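Local coordinates for uncharacterized protein (Leishmania infantum, PDB 4TYZ) that is of unknown function; its C-terminal GRAM domain, of the PH clan, comes from a family generally linked to sterol binding and transfer, a role that remains tentative here, at residues K8-P11 / D12-G15; S70-M73 / F74-A77; F93-R96 / D97-Y100. All coordinates share one frame; numbering follows the deposited sequence. Where two conformers were deposited one is given.

Interaction 1 of 3, residues K8-P11 / D12-G15; sequences KSFP and DLAG. With EDO (1,2-ethanediol), chain C.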
# COMPACT_ATOMS: atom_id res chain seq x y z
N LYS A 8 2.38 -1.73 15.92
CA LYS A 8 1.83 -0.58 16.63
C LYS A 8 0.59 -0.03 15.92
O LYS A 8 -0.40 0.36 16.57
CB LYS A 8 2.89 0.52 16.77
CG LYS A 8 2.43 1.74 17.57
CD LYS A 8 3.60 2.61 17.98
CE LYS A 8 4.36 3.13 16.76
NZ LYS A 8 3.53 4.08 15.97
N SER A 9 0.62 -0.00 14.59
CA SER A 9 -0.39 0.71 13.82
C SER A 9 -1.66 -0.09 13.57
O SER A 9 -2.73 0.48 13.40
CB SER A 9 0.19 1.14 12.48
OG SER A 9 1.21 2.11 12.69
N PHE A 10 -1.53 -1.41 13.56
CA PHE A 10 -2.64 -2.27 13.15
C PHE A 10 -2.84 -3.42 14.13
O PHE A 10 -2.65 -4.58 13.77
CB PHE A 10 -2.41 -2.82 11.74
CG PHE A 10 -2.21 -1.75 10.70
CD1 PHE A 10 -3.29 -1.06 10.17
CD2 PHE A 10 -0.92 -1.39 10.29
CE1 PHE A 10 -3.10 -0.05 9.23
CE2 PHE A 10 -0.74 -0.37 9.36
CZ PHE A 10 -1.83 0.28 8.83
N PRO A 11 -3.20 -3.10 15.39
CA PRO A 11 -3.33 -4.17 16.39
C PRO A 11 -4.46 -5.15 16.06
O PRO A 11 -4.41 -6.28 16.54
CB PRO A 11 -3.61 -3.41 17.69
CG PRO A 11 -4.14 -2.10 17.27
CD PRO A 11 -3.50 -1.77 15.95
N ASP A 12 -5.42 -4.74 15.23
CA ASP A 12 -6.47 -5.66 14.81
C ASP A 12 -5.90 -6.76 13.91
O ASP A 12 -6.52 -7.81 13.74
CB ASP A 12 -7.61 -4.92 14.10
CG ASP A 12 -7.11 -4.01 12.99
OD1 ASP A 12 -6.12 -3.28 13.22
OD2 ASP A 12 -7.72 -4.00 11.90
N LEU A 13 -4.72 -6.51 13.34
CA LEU A 13 -4.09 -7.46 12.42
C LEU A 13 -2.93 -8.22 13.10
O LEU A 13 -2.01 -8.69 12.43
CB LEU A 13 -3.58 -6.73 11.17
CG LEU A 13 -4.68 -5.91 10.50
CD1 LEU A 13 -4.11 -5.25 9.21
CD2 LEU A 13 -5.87 -6.79 10.14
N ALA A 14 -3.01 -8.34 14.43
CA ALA A 14 -1.94 -8.96 15.21
C ALA A 14 -1.70 -10.44 14.87
O ALA A 14 -0.63 -10.98 15.18
CB ALA A 14 -2.22 -8.81 16.71
N GLY A 15 -2.67 -11.08 14.23
CA GLY A 15 -2.48 -12.45 13.79
C GLY A 15 -1.99 -12.58 12.36
O GLY A 15 -1.72 -13.69 11.88
C1 EDO C . -9.21 -9.39 15.48
O1 EDO C . -7.79 -9.50 15.35
C2 EDO C . -9.57 -9.12 16.94
O2 EDO C . -9.01 -7.85 17.32
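F10 and L13 meet where helix 2-9 gives way to the loop leading to strand 20-28. F10 is the first residue to leave helical backbone angles, and the chain then folds into a short 3-10 turn through P11 and D12. The evidence is two successive bonds spanning three residues: L13 N donates to F10 O at 2.9 Å, and A14 N reaches P11 O at 3.3 Å, with a less straight N-H (138°). In both, the donor stands above the carbonyl plane.

The L13 side chain can be followed outward. Its CB lies 3.5 Å from F10 O, beside the carbonyl that accepts the turn bond. CG, turned to the side of its own backbone N (chi1 -53°), approaches F10 CB at 4.0 Å, and CD1 stays with that same carbon at 3.9 Å, so the branch stays close to the root of the phenylalanine and comes to its ring only obliquely. Beyond, L13 packs on W43 and C45 of strand 43-48; F10 also touches C45, and its ring meets that of F6.

D12 behaves differently. Its CG is wedged between its own N and carbonyl carbon (chi1 51°), which folds the carboxylate back so that OD1 lies 3.4 Å from F10 C. The D12 carbonyl, on the exposed side, accepts a hydrogen bond from O1 of 1,2-ethanediol, probably left from the crystallisation liquor, at 2.7 Å to D12 O. The turn is thus amphipathic: F10 and L13 offer buried carbon surface to the sheet, whereas P11, D12 and A14 stay exposed.

Interaction 2 of 3, residues S70-M73 / F74-A77; sequences SVKM and FENA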
# COMPACT_ATOMS: atom_id res chain seq x y z
N SER A 70 3.36 6.13 -17.01
CA SER A 70 4.21 7.26 -16.69
C SER A 70 5.27 7.43 -17.74
O SER A 70 5.86 6.45 -18.20
CB SER A 70 4.86 7.06 -15.32
OG SER A 70 5.86 8.04 -15.11
N VAL A 71 5.53 8.67 -18.13
CA VAL A 71 6.73 8.93 -18.90
C VAL A 71 7.65 9.87 -18.10
O VAL A 71 8.51 10.53 -18.66
CB VAL A 71 6.42 9.54 -20.29
CG1 VAL A 71 5.69 8.51 -21.16
CG2 VAL A 71 5.59 10.80 -20.14
N LYS A 72 7.47 9.89 -16.79
CA LYS A 72 8.26 10.75 -15.93
C LYS A 72 9.28 9.93 -15.13
O LYS A 72 8.99 8.83 -14.66
CB LYS A 72 7.36 11.55 -14.99
CG LYS A 72 6.51 12.59 -15.71
CD LYS A 72 7.40 13.67 -16.31
CE LYS A 72 6.61 14.64 -17.19
NZ LYS A 72 7.53 15.58 -17.91
N MET A 73 10.47 10.48 -14.99
CA MET A 73 11.59 9.73 -14.45
C MET A 73 11.37 9.28 -13.00
O MET A 73 11.69 8.15 -12.63
CB MET A 73 12.84 10.59 -14.55
CG MET A 73 14.13 9.85 -14.46
SD MET A 73 15.41 11.04 -14.83
CE MET A 73 15.60 10.85 -16.61
N PHE A 74 10.81 10.17 -12.19
CA PHE A 74 10.74 9.90 -10.76
C PHE A 74 9.33 9.74 -10.25
O PHE A 74 9.08 9.84 -9.04
CB PHE A 74 11.46 11.01 -10.01
CG PHE A 74 12.88 11.19 -10.44
CD1 PHE A 74 13.85 10.26 -10.09
CD2 PHE A 74 13.25 12.27 -11.23
CE1 PHE A 74 15.15 10.41 -10.51
CE2 PHE A 74 14.55 12.42 -11.64
CZ PHE A 74 15.51 11.49 -11.28
N GLU A 75 8.39 9.48 -11.14
CA GLU A 75 7.04 9.12 -10.75
C GLU A 75 6.85 7.62 -10.99
O GLU A 75 7.08 7.13 -12.11
CB GLU A 75 6.01 9.95 -11.52
CG GLU A 75 6.17 11.45 -11.27
CD GLU A 75 5.17 12.30 -12.03
OE1 GLU A 75 4.28 11.73 -12.69
OE2 GLU A 75 5.29 13.54 -11.97
N ASN A 76 6.47 6.91 -9.94
CA ASN A 76 6.32 5.46 -9.95
C ASN A 76 5.14 5.11 -9.07
O ASN A 76 5.32 4.90 -7.86
CB ASN A 76 7.58 4.77 -9.40
CG ASN A 76 8.74 4.80 -10.37
OD1 ASN A 76 8.80 4.01 -11.31
ND2 ASN A 76 9.68 5.72 -10.15
N ALA A 77 3.94 5.08 -9.66
CA ALA A 77 2.72 4.98 -8.87
C ALA A 77 1.94 3.70 -9.12
O ALA A 77 2.04 3.07 -10.17
CB ALA A 77 1.82 6.18 -9.12
O HOH W 1 10.98 5.35 -13.69
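Two torsions set M73 against F74: M73 carries CG opposite its backbone N (chi1 -161°), and F74 swings its ring beside its own N (chi1 -56°). The two neighbours then run alongside each other, pointing the same way. M73 CG sits over one face of the phenyl group, 3.9 Å from the F74 ring centroid and only 15° off the normal, which meets the geometry of a CH-pi contact. Further out, M73 SD reaches F74 CE2 at 3.6 Å and approaches the ring obliquely, a Met-aromatic contact.

On the preceding turn, S70 OG accepts from K72 N at 3.0 Å, closing an ST turn. The same hydroxyl lies 3.4 Å from E75 O, a long and weak bond at most, and not a settled one, since another acceptor is within reach of its one proton. K72 and E75 also lie side by side, pointing the same way, K72 CB touching E75 CD at 3.8 Å, but K72 NZ and E75 OE2 remain 6.7 Å apart, too far for a salt bridge; E75 has a second conformer, so this pairing is doubtful in detail. The contact buries E75 N, which has no partner in the model. A water donates to M73 O at 3.1 Å and, more weakly, to N76 OD1, linking the apex to the outgoing limb.

All of this lies at the surface, in the connection between antiparallel neighbours 62-67 and 78-82, the former an outermost strand of the sheet. At its base A77 pairs through the backbone with S68, and A77 O also accepts a hydrogen bond from R96 NH1, tying the loop to the start of helix 96-107.

Interaction 3 of 3, residues F93-R96 / D97-Y100; sequences FLQR and DQAY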
# COMPACT_ATOMS: atom_id res chain seq x y z
N PHE A 93 7.39 4.93 -5.25
CA PHE A 93 7.94 3.62 -4.93
C PHE A 93 9.41 3.57 -5.30
O PHE A 93 9.80 4.06 -6.36
CB PHE A 93 7.21 2.51 -5.68
CG PHE A 93 5.91 2.11 -5.06
CD1 PHE A 93 5.86 1.14 -4.08
CD2 PHE A 93 4.72 2.70 -5.48
CE1 PHE A 93 4.65 0.77 -3.51
CE2 PHE A 93 3.52 2.34 -4.92
CZ PHE A 93 3.48 1.37 -3.94
N LEU A 94 10.23 2.95 -4.45
CA LEU A 94 11.61 2.64 -4.82
C LEU A 94 11.67 1.33 -5.61
O LEU A 94 12.54 1.14 -6.46
CB LEU A 94 12.49 2.53 -3.58
CG LEU A 94 12.54 3.79 -2.71
CD1 LEU A 94 13.45 3.56 -1.51
CD2 LEU A 94 13.01 4.99 -3.53
N GLN A 95 10.73 0.43 -5.31
CA GLN A 95 10.68 -0.88 -5.96
C GLN A 95 9.27 -1.17 -6.43
O GLN A 95 8.62 -2.10 -5.95
CB GLN A 95 11.16 -1.98 -5.00
CG GLN A 95 12.55 -1.76 -4.42
CD GLN A 95 13.66 -1.90 -5.45
OE1 GLN A 95 14.79 -1.46 -5.23
NE2 GLN A 95 13.34 -2.53 -6.58
N ARG A 96 8.78 -0.38 -7.38
CA ARG A 96 7.38 -0.49 -7.77
C ARG A 96 7.03 -1.83 -8.40
O ARG A 96 5.99 -2.40 -8.10
CB ARG A 96 6.97 0.61 -8.75
CG ARG A 96 5.47 0.56 -8.99
CD ARG A 96 5.00 1.62 -9.93
NE ARG A 96 5.57 1.44 -11.26
CZ ARG A 96 5.00 1.88 -12.37
NH1 ARG A 96 3.84 2.53 -12.31
NH2 ARG A 96 5.58 1.69 -13.54
N ASP A 97 7.89 -2.33 -9.27
CA ASP A 97 7.63 -3.61 -9.92
C ASP A 97 7.51 -4.72 -8.87
O ASP A 97 6.60 -5.54 -8.93
CB ASP A 97 8.73 -3.95 -10.93
CG ASP A 97 8.66 -3.09 -12.17
OD1 ASP A 97 7.58 -2.51 -12.42
OD2 ASP A 97 9.67 -3.00 -12.89
N GLN A 98 8.43 -4.72 -7.92
CA GLN A 98 8.40 -5.72 -6.86
C GLN A 98 7.16 -5.56 -6.00
O GLN A 98 6.53 -6.55 -5.63
CB GLN A 98 9.65 -5.63 -5.98
CG GLN A 98 10.93 -6.14 -6.62
CD GLN A 98 12.14 -5.93 -5.72
OE1 GLN A 98 12.00 -5.48 -4.58
NE2 GLN A 98 13.32 -6.26 -6.23
N ALA A 99 6.80 -4.32 -5.69
CA ALA A 99 5.60 -4.04 -4.89
C ALA A 99 4.37 -4.54 -5.62
O ALA A 99 3.50 -5.19 -5.03
CB ALA A 99 5.46 -2.54 -4.59
N TYR A 100 4.29 -4.24 -6.91
CA TYR A 100 3.12 -4.60 -7.69
C TYR A 100 3.02 -6.12 -7.77
O TYR A 100 1.93 -6.69 -7.61
CB TYR A 100 3.18 -3.96 -9.08
CG TYR A 100 1.98 -4.27 -9.93
CD1 TYR A 100 0.84 -3.49 -9.86
CD2 TYR A 100 2.00 -5.33 -10.82
CE1 TYR A 100 -0.27 -3.77 -10.65
CE2 TYR A 100 0.91 -5.61 -11.61
CZ TYR A 100 -0.22 -4.83 -11.52
OH TYR A 100 -1.31 -5.13 -12.31
O HOH W 2 11.01 -3.41 -8.11
O HOH W 3 7.46 -0.43 -14.15
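Q95 and Q98 run side by side and point the same way, their amide planes 22° apart. Q98 stretches straight beyond CG and brings OE1 to 3.6 Å from Q95 CB, while the Q95 chain bends at chi2 (-70°), setting NE2 beside the Q98 amide. A water accepts from Q95 NE2 and from Q98 N, both at 2.9 Å, and so bridges the N-cap side chain to a backbone N-H of the first turn. Q95 has a second conformer, so its half of this bridge is doubtful.

Q95 stands at the N-cap of helix 96-107, the C-terminal helix of this PH-like GRAM domain. Regular winding starts at once: A99 N donates to Q95 O at 2.9 Å, and Y100 N to R96 O at 2.8 Å. On the inner side, A99 CB meets F93 CE1 obliquely at 3.6 Å, among C24 and F22 of strand 20-28 and I78 of strand 78-82.

R96 leaves the helix extended through CG and CD, then bends at chi3 (64°). A second water takes a bond from R96 NH2 and gives one to D97 OD1, which also forms a salt bridge with K67, while R96 NH1 is taken up by the carbonyls of A77 and S68.

Along the chain the three contacts follow one another, all within the GRAM domain. Interaction 1 sits at the end of helix 2-9, against strand 43-48; its centre is about 32 Å from that of interaction 2 and 24 Å from that of interaction 3, on the other side of the chain's centre, and it touches neither. Interactions 2 and 3 are neighbours, with centres about 12 Å apart, and they join directly, through the R96 NH1 to A77 O bond (2.8 Å) and the packing of N76 O on F93 CD2 at 3.3 Å. The loop before strand 78-82 is thereby coupled to the beginning of the C-terminal helix, while the N-terminal helix meets the sheet separately.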